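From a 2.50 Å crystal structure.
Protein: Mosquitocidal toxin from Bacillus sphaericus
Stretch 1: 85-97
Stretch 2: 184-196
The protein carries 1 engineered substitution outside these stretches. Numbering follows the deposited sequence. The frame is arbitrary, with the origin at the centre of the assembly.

Stretch 1 (85-97) PPNDIFLNGFIPR
Stretch 2 184-196: PGGIRPEFIRSTY

Residues 85-97 and 184-196 of the mosquitocidal toxin lie side by side in one chain and bury 579 Å² between them. Pro85 occupies the N-cap position of a short helix, 86-92, its O accepting from Asp88 N and Ile89 N, both at 3.0 Å. The helix runs nearly antiparallel to strand 192-196 (168° between directions, axes 9.7 Å apart at closest approach), so Pro86 lies level with Thr195 (CA-CA 7.8 Å) and Gly93 with Pro189 (CA-CA 3.9 Å). Gly93 leaves the helix at phi/psi 78/-160, its N held 2.7 Å from Ile89 O.

The chain then extends, and Phe94 (-104/102) forms a single antiparallel bridge with Ile187 (-134/126; CA-CA 5.0 Å). Two hydrogen bonds close the pair: Phe94 N to Ile187 O, 2.8 Å, and Ile187 N to Phe94 O, 3.0 Å. Each carbonyl also receives a CA-H...O contact from the glycine before its main donor: Gly93 CA lies 3.4 Å from Ile187 O, and Gly186 CA 3.2 Å from Phe94 O. Both glycines make the close approach possible. An ideal CB on Gly93 would fall 2.4 Å from Ile187 O and 2.7 Å from Pro189 CD; one on Gly186 would fall 2.2 Å from Phe94 O. Their backbone angles (Gly186 83/-165) also suit glycine.

Pro189, C-gamma endo, is the bump that fits the end of the helix. It opens the 3-10 turn 189-191 and points toward the helix, with CB 3.4 Å from Phe90 O, CG 3.7 Å from Leu91 O and CD 3.6 Å from Gly93 CA. Beyond the turn, Ile192 (chi1 -42°, m; chi2 t) points toward the helix and fills the hollow between two phenylalanines: its CD1 is 3.5 Å from both Ile89 CG2 (Ile89 m, m) and Phe94 CE2, while its CG2 meets the edge of the Phe90 ring, 3.8 Å from CE1.

Phe90 (chi1 -75°, chi2 -5°) starts away from the strand, but its ring comes back to it, with CZ 3.9 Å from Ser194 C and 4.0 Å from Thr195 CG2. Thr195 (chi1 t) turns that methyl also to Pro86 CG, at 4.3 Å. Phe94 (chi1 -68°, chi2 -66°) meets Ile187 (m, t) more loosely, CD2 to CD1 4.3 Å. At the far end Pro96, C-gamma exo, sets CG 3.6 Å from Gly185 C, against bare glycine backbone. The isoleucine and phenylalanine side chains meet in apolar contact, while the Pro189 ring packs on backbone carbonyls; the cross-stretch hydrogen bonds are the two of the bridge.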

ATOM      1  N   PRO A  85      -3.974  25.341 -20.913  1.00 24.29           N
ATOM      2  CA  PRO A  85      -4.618  26.657 -20.813  1.00 22.11           C
ATOM      3  C   PRO A  85      -4.081  27.583 -19.740  1.00 25.39           C
ATOM      4  O   PRO A  85      -3.310  27.165 -18.868  1.00 25.30           O
ATOM      5  CB  PRO A  85      -6.075  26.292 -20.556  1.00 22.55           C
ATOM      6  CG  PRO A  85      -5.960  25.004 -19.706  1.00 25.77           C
ATOM      7  CD  PRO A  85      -4.743  24.291 -20.184  1.00 22.13           C
ATOM      8  N   PRO A  86      -4.502  28.854 -19.803  1.00 21.55           N
ATOM      9  CA  PRO A  86      -4.038  29.869 -18.846  1.00 20.34           C
ATOM     10  C   PRO A  86      -4.190  29.527 -17.353  1.00 25.77           C
ATOM     11  O   PRO A  86      -3.342  29.927 -16.544  1.00 25.56           O
ATOM     12  CB  PRO A  86      -4.831  31.140 -19.225  1.00 20.80           C
ATOM     13  CG  PRO A  86      -5.599  30.836 -20.415  1.00 24.46           C
ATOM     14  CD  PRO A  86      -5.461  29.397 -20.792  1.00 20.54           C
ATOM     15  N   ASN A  87      -5.263  28.823 -16.978  1.00 23.37           N
ATOM     16  CA  ASN A  87      -5.477  28.452 -15.561  1.00 23.55           C
ATOM     17  C   ASN A  87      -4.367  27.558 -15.034  1.00 26.82           C
ATOM     18  O   ASN A  87      -4.138  27.486 -13.834  1.00 26.85           O
ATOM     19  CB  ASN A  87      -6.860  27.844 -15.298  1.00 18.69           C
ATOM     20  CG  ASN A  87      -7.936  28.884 -15.271  1.00 28.82           C
ATOM     21  OD1 ASN A  87      -7.667  30.085 -15.411  1.00 21.48           O
ATOM     22  ND2 ASN A  87      -9.163  28.450 -15.070  1.00 16.97           N
ATOM     23  N   ASP A  88      -3.674  26.902 -15.952  1.00 22.43           N
ATOM     24  CA  ASP A  88      -2.518  26.085 -15.623  1.00 21.57           C
ATOM     25  C   ASP A  88      -1.216  26.983 -15.771  1.00 26.82           C
ATOM     26  O   ASP A  88      -0.553  27.290 -14.802  1.00 27.05           O
ATOM     27  CB  ASP A  88      -2.454  24.871 -16.571  1.00 21.15           C
ATOM     28  CG  ASP A  88      -1.279  23.945 -16.262  1.00 28.09           C
ATOM     29  OD1 ASP A  88      -0.469  24.274 -15.366  1.00 31.11           O
ATOM     30  OD2 ASP A  88      -1.170  22.880 -16.879  1.00 31.39           O
ATOM     31  N   ILE A  89      -0.916  27.410 -17.000  1.00 22.28           N
ATOM     32  CA  ILE A  89       0.270  28.198 -17.327  1.00 20.71           C
ATOM     33  C   ILE A  89       0.500  29.529 -16.600  1.00 25.98           C
ATOM     34  O   ILE A  89       1.628  29.787 -16.134  1.00 25.26           O
ATOM     35  CB  ILE A  89       0.458  28.343 -18.877  1.00 21.57           C
ATOM     36  CG1 ILE A  89       0.395  26.953 -19.572  1.00 19.70           C
ATOM     37  CG2 ILE A  89       1.766  29.127 -19.203  1.00 18.28           C
ATOM     38  CD1 ILE A  89       1.372  25.910 -18.981  1.00 18.92           C
ATOM     39  N   PHE A  90      -0.536  30.363 -16.488  1.00 22.74           N
ATOM     40  CA  PHE A  90      -0.389  31.659 -15.798  1.00 22.24           C
ATOM     41  C   PHE A  90      -0.258  31.452 -14.292  1.00 26.06           C
ATOM     42  O   PHE A  90       0.108  32.368 -13.556  1.00 25.13           O
ATOM     43  CB  PHE A  90      -1.559  32.614 -16.072  1.00 23.74           C
ATOM     44  CG  PHE A  90      -1.541  33.244 -17.440  1.00 25.01           C
ATOM     45  CD1 PHE A  90      -0.496  33.040 -18.304  1.00 26.82           C
ATOM     46  CD2 PHE A  90      -2.608  34.034 -17.870  1.00 27.00           C
ATOM     47  CE1 PHE A  90      -0.504  33.607 -19.573  1.00 27.45           C
ATOM     48  CE2 PHE A  90      -2.603  34.592 -19.145  1.00 28.72           C
ATOM     49  CZ  PHE A  90      -1.550  34.387 -19.983  1.00 25.70           C
ATOM     50  N   LEU A  91      -0.576  30.250 -13.830  1.00 23.54           N
ATOM     51  CA  LEU A  91      -0.467  29.953 -12.413  1.00 23.11           C
ATOM     52  C   LEU A  91       0.881  29.294 -12.089  1.00 28.55           C
ATOM     53  O   LEU A  91       1.527  29.641 -11.120  1.00 28.63           O
ATOM     54  CB  LEU A  91      -1.597  29.018 -11.991  1.00 22.45           C
ATOM     55  CG  LEU A  91      -1.525  28.524 -10.530  1.00 26.55           C
ATOM     56  CD1 LEU A  91      -1.732  29.663  -9.529  1.00 25.89           C
ATOM     57  CD2 LEU A  91      -2.514  27.394 -10.239  1.00 21.88           C
ATOM     58  N   ASN A  92       1.284  28.336 -12.916  1.00 25.08           N
ATOM     59  CA  ASN A  92       2.494  27.555 -12.693  1.00 24.98           C
ATOM     60  C   ASN A  92       3.714  27.867 -13.553  1.00 28.62           C
ATOM     61  O   ASN A  92       4.796  27.424 -13.235  1.00 29.43           O
ATOM     62  CB  ASN A  92       2.148  26.061 -12.942  1.00 23.30           C
ATOM     63  CG  ASN A  92       1.111  25.541 -11.994  1.00 32.90           C
ATOM     64  OD1 ASN A  92       1.284  25.597 -10.783  1.00 32.93           O
ATOM     65  ND2 ASN A  92       0.007  25.061 -12.535  1.00 23.48           N
ATOM     66  N   GLY A  93       3.508  28.561 -14.669  1.00 24.99           N
ATOM     67  CA  GLY A  93       4.557  28.868 -15.616  1.00 24.65           C
ATOM     68  C   GLY A  93       4.823  27.622 -16.460  1.00 27.76           C
ATOM     69  O   GLY A  93       3.996  26.702 -16.543  1.00 26.59           O
ATOM     70  N   PHE A  94       5.990  27.578 -17.074  1.00 23.89           N
ATOM     71  CA  PHE A  94       6.374  26.407 -17.856  1.00 22.15           C
ATOM     72  C   PHE A  94       7.378  25.603 -17.056  1.00 27.20           C
ATOM     73  O   PHE A  94       8.548  25.971 -16.956  1.00 26.62           O
ATOM     74  CB  PHE A  94       6.953  26.819 -19.194  1.00 22.68           C
ATOM     75  CG  PHE A  94       5.937  27.442 -20.108  1.00 23.18           C
ATOM     76  CD1 PHE A  94       4.864  26.680 -20.599  1.00 24.67           C
ATOM     77  CD2 PHE A  94       6.026  28.794 -20.460  1.00 22.69           C
ATOM     78  CE1 PHE A  94       3.915  27.259 -21.453  1.00 24.87           C
ATOM     79  CE2 PHE A  94       5.073  29.377 -21.299  1.00 24.75           C
ATOM     80  CZ  PHE A  94       4.016  28.602 -21.802  1.00 23.07           C
ATOM     81  N   ILE A  95       6.889  24.523 -16.459  1.00 25.12           N
ATOM     82  CA  ILE A  95       7.699  23.614 -15.653  1.00 24.87           C
ATOM     83  C   ILE A  95       8.159  22.509 -16.605  1.00 30.00           C
ATOM     84  O   ILE A  95       7.389  22.057 -17.454  1.00 30.32           O
ATOM     85  CB  ILE A  95       6.850  23.037 -14.476  1.00 27.19           C
ATOM     86  CG1 ILE A  95       6.343  24.193 -13.580  1.00 27.26           C
ATOM     87  CG2 ILE A  95       7.653  22.008 -13.650  1.00 24.75           C
ATOM     88  CD1 ILE A  95       5.339  23.710 -12.490  1.00 23.53           C
ATOM     89  N   PRO A  96       9.430  22.122 -16.517  1.00 27.00           N
ATOM     90  CA  PRO A  96       9.964  21.106 -17.435  1.00 25.99           C
ATOM     91  C   PRO A  96       9.398  19.702 -17.186  1.00 31.13           C
ATOM     92  O   PRO A  96       8.865  19.416 -16.113  1.00 30.26           O
ATOM     93  CB  PRO A  96      11.482  21.121 -17.139  1.00 26.49           C
ATOM     94  CG  PRO A  96      11.729  22.307 -16.335  1.00 30.39           C
ATOM     95  CD  PRO A  96      10.475  22.667 -15.630  1.00 26.32           C
ATOM     96  N   ARG A  97       9.543  18.821 -18.175  1.00 28.50           N
ATOM     97  CA  ARG A  97       9.082  17.446 -18.023  1.00 28.28           C
ATOM     98  C   ARG A  97       9.798  16.699 -16.898  1.00 34.62           C
ATOM     99  O   ARG A  97       9.195  15.849 -16.263  1.00 35.46           O
ATOM    100  CB  ARG A  97       9.147  16.691 -19.337  1.00 24.87           C
ATOM    101  CG  ARG A  97       8.149  17.251 -20.323  1.00 27.77           C
ATOM    102  CD  ARG A  97       8.422  16.743 -21.718  1.00 25.14           C
ATOM    103  NE  ARG A  97       8.104  15.335 -21.821  1.00 29.56           N
ATOM    104  CZ  ARG A  97       8.591  14.526 -22.755  1.00 45.48           C
ATOM    105  NH1 ARG A  97       9.423  14.975 -23.699  1.00 29.08           N
ATOM    106  NH2 ARG A  97       8.232  13.266 -22.760  1.00 31.18           N
ATOM    107  N   PRO A 184      16.796  26.138 -19.350  1.00 30.04           N
ATOM    108  CA  PRO A 184      17.059  25.040 -18.417  1.00 28.41           C
ATOM    109  C   PRO A 184      16.320  25.415 -17.129  1.00 31.59           C
ATOM    110  O   PRO A 184      16.495  26.526 -16.605  1.00 30.62           O
ATOM    111  CB  PRO A 184      18.606  25.098 -18.222  1.00 29.47           C
ATOM    112  CG  PRO A 184      19.128  25.890 -19.374  1.00 33.47           C
ATOM    113  CD  PRO A 184      18.032  26.904 -19.664  1.00 29.72           C
ATOM    114  N   GLY A 185      15.449  24.524 -16.652  1.00 27.59           N
ATOM    115  CA  GLY A 185      14.672  24.795 -15.445  1.00 26.33           C
ATOM    116  C   GLY A 185      13.302  25.444 -15.725  1.00 29.04           C
ATOM    117  O   GLY A 185      12.524  25.680 -14.802  1.00 28.08           O
ATOM    118  N   GLY A 186      13.014  25.753 -16.987  1.00 25.35           N
ATOM    119  CA  GLY A 186      11.731  26.344 -17.337  1.00 25.10           C
ATOM    120  C   GLY A 186      11.638  27.852 -17.138  1.00 30.39           C
ATOM    121  O   GLY A 186      12.650  28.542 -16.979  1.00 31.46           O
ATOM    122  N   ILE A 187      10.400  28.343 -17.159  1.00 25.32           N
ATOM    123  CA  ILE A 187      10.070  29.753 -17.073  1.00 23.31           C
ATOM    124  C   ILE A 187       8.920  30.010 -16.080  1.00 28.02           C
ATOM    125  O   ILE A 187       7.845  29.440 -16.209  1.00 27.22           O
ATOM    126  CB  ILE A 187       9.600  30.206 -18.486  1.00 25.05           C
ATOM    127  CG1 ILE A 187      10.629  29.780 -19.544  1.00 24.70           C
ATOM    128  CG2 ILE A 187       9.244  31.705 -18.542  1.00 23.15           C
ATOM    129  CD1 ILE A 187      10.121  29.843 -20.978  1.00 24.56           C
ATOM    130  N   ARG A 188       9.142  30.894 -15.111  1.00 24.20           N
ATOM    131  CA  ARG A 188       8.111  31.242 -14.137  1.00 23.02           C
ATOM    132  C   ARG A 188       6.995  32.073 -14.790  1.00 27.84           C
ATOM    133  O   ARG A 188       7.231  32.754 -15.781  1.00 27.94           O
ATOM    134  CB  ARG A 188       8.762  31.962 -12.974  1.00 19.99           C
ATOM    135  CG  ARG A 188       9.705  31.018 -12.212  1.00 19.72           C
ATOM    136  CD  ARG A 188      10.137  31.614 -10.873  1.00 22.21           C
ATOM    137  NE  ARG A 188      10.674  32.974 -11.006  1.00 25.48           N
ATOM    138  CZ  ARG A 188      11.944  33.267 -11.285  1.00 36.62           C
ATOM    139  NH1 ARG A 188      12.819  32.301 -11.494  1.00 21.00           N
ATOM    140  NH2 ARG A 188      12.342  34.527 -11.369  1.00 24.81           N
ATOM    141  N   PRO A 189       5.773  32.013 -14.244  1.00 23.86           N
ATOM    142  CA  PRO A 189       4.634  32.716 -14.866  1.00 21.96           C
ATOM    143  C   PRO A 189       4.733  34.229 -14.995  1.00 27.89           C
ATOM    144  O   PRO A 189       4.078  34.841 -15.862  1.00 28.28           O
ATOM    145  CB  PRO A 189       3.438  32.299 -13.982  1.00 22.34           C
ATOM    146  CG  PRO A 189       4.042  31.881 -12.678  1.00 24.56           C
ATOM    147  CD  PRO A 189       5.366  31.280 -13.016  1.00 21.15           C
ATOM    148  N   GLU A 190       5.515  34.860 -14.129  1.00 25.28           N
ATOM    149  CA  GLU A 190       5.650  36.330 -14.192  1.00 24.42           C
ATOM    150  C   GLU A 190       6.362  36.821 -15.463  1.00 26.77           C
ATOM    151  O   GLU A 190       6.350  37.996 -15.763  1.00 27.07           O
ATOM    152  CB  GLU A 190       6.266  36.909 -12.902  1.00 25.49           C
ATOM    153  CG  GLU A 190       7.721  36.496 -12.630  1.00 25.82           C
ATOM    154  CD  GLU A 190       7.839  35.282 -11.757  1.00 42.30           C
ATOM    155  OE1 GLU A 190       6.874  34.488 -11.709  1.00 31.35           O
ATOM    156  OE2 GLU A 190       8.914  35.111 -11.129  1.00 34.52           O
ATOM    157  N   PHE A 191       6.948  35.901 -16.222  1.00 23.73           N
ATOM    158  CA  PHE A 191       7.623  36.217 -17.490  1.00 22.87           C
ATOM    159  C   PHE A 191       6.729  35.949 -18.715  1.00 28.12           C
ATOM    160  O   PHE A 191       7.173  36.084 -19.862  1.00 28.71           O
ATOM    161  CB  PHE A 191       8.912  35.402 -17.590  1.00 23.77           C
ATOM    162  CG  PHE A 191       9.867  35.701 -16.470  1.00 24.12           C
ATOM    163  CD1 PHE A 191      10.256  37.036 -16.227  1.00 25.23           C
ATOM    164  CD2 PHE A 191      10.317  34.700 -15.620  1.00 22.94           C
ATOM    165  CE1 PHE A 191      11.102  37.340 -15.164  1.00 24.61           C
ATOM    166  CE2 PHE A 191      11.153  35.005 -14.560  1.00 25.34           C
ATOM    167  CZ  PHE A 191      11.535  36.339 -14.316  1.00 22.69           C
ATOM    168  N   ILE A 192       5.481  35.552 -18.461  1.00 23.73           N
ATOM    169  CA  ILE A 192       4.522  35.248 -19.518  1.00 22.64           C
ATOM    170  C   ILE A 192       3.513  36.370 -19.519  1.00 26.84           C
ATOM    171  O   ILE A 192       2.740  36.543 -18.571  1.00 26.41           O
ATOM    172  CB  ILE A 192       3.859  33.842 -19.325  1.00 24.36           C
ATOM    173  CG1 ILE A 192       4.923  32.812 -18.890  1.00 23.32           C
ATOM    174  CG2 ILE A 192       3.133  33.412 -20.596  1.00 22.83           C
ATOM    175  CD1 ILE A 192       4.368  31.412 -18.590  1.00 22.67           C
ATOM    176  N   ARG A 193       3.574  37.180 -20.569  1.00 23.71           N
ATOM    177  CA  ARG A 193       2.727  38.348 -20.655  1.00 23.56           C
ATOM    178  C   ARG A 193       1.296  38.120 -21.102  1.00 27.11           C
ATOM    179  O   ARG A 193       0.372  38.762 -20.619  1.00 26.26           O
ATOM    180  CB  ARG A 193       3.374  39.426 -21.554  1.00 22.11           C
ATOM    181  CG  ARG A 193       2.551  40.743 -21.494  1.00 26.39           C
ATOM    182  CD  ARG A 193       3.332  41.926 -21.982  1.00 30.20           C
ATOM    183  NE  ARG A 193       3.408  41.923 -23.433  1.00 35.06           N
ATOM    184  CZ  ARG A 193       4.014  42.852 -24.156  1.00 41.36           C
ATOM    185  NH1 ARG A 193       4.585  43.875 -23.561  1.00 29.92           N
ATOM    186  NH2 ARG A 193       4.043  42.761 -25.478  1.00 26.67           N
ATOM    187  N   SER A 194       1.120  37.244 -22.079  1.00 23.81           N
ATOM    188  CA  SER A 194      -0.208  37.006 -22.605  1.00 23.05           C
ATOM    189  C   SER A 194      -0.235  35.703 -23.375  1.00 25.38           C
ATOM    190  O   SER A 194       0.777  35.022 -23.525  1.00 24.33           O
ATOM    191  CB  SER A 194      -0.559  38.160 -23.576  1.00 25.16           C
ATOM    192  OG  SER A 194       0.299  38.160 -24.736  1.00 28.41           O
ATOM    193  N   THR A 195      -1.396  35.387 -23.916  1.00 22.10           N
ATOM    194  CA  THR A 195      -1.517  34.220 -24.775  1.00 22.12           C
ATOM    195  C   THR A 195      -2.704  34.385 -25.710  1.00 26.94           C
ATOM    196  O   THR A 195      -3.683  35.049 -25.378  1.00 26.88           O
ATOM    197  CB  THR A 195      -1.578  32.857 -24.000  1.00 25.96           C
ATOM    198  OG1 THR A 195      -1.351  31.785 -24.928  1.00 26.00           O
ATOM    199  CG2 THR A 195      -2.936  32.646 -23.323  1.00 19.29           C
ATOM    200  N   TYR A 196      -2.598  33.800 -26.891  1.00 24.74           N
ATOM    201  CA  TYR A 196      -3.689  33.788 -27.845  1.00 24.70           C
ATOM    202  C   TYR A 196      -4.307  32.406 -27.700  1.00 25.73           C
ATOM    203  O   TYR A 196      -3.593  31.404 -27.734  1.00 23.73           O
ATOM    204  CB  TYR A 196      -3.180  33.815 -29.280  1.00 27.22           C
ATOM    205  CG  TYR A 196      -2.697  35.137 -29.745  1.00 32.94           C
ATOM    206  CD1 TYR A 196      -3.027  36.298 -29.068  1.00 35.72           C
ATOM    207  CD2 TYR A 196      -1.903  35.233 -30.869  1.00 35.34           C
ATOM    208  CE1 TYR A 196      -2.563  37.533 -29.494  1.00 38.34           C
ATOM    209  CE2 TYR A 196      -1.460  36.458 -31.326  1.00 37.34           C
ATOM    210  CZ  TYR A 196      -1.789  37.607 -30.633  1.00 45.59           C
ATOM    211  OH  TYR A 196      -1.319  38.814 -31.085  1.00 47.35           O
TER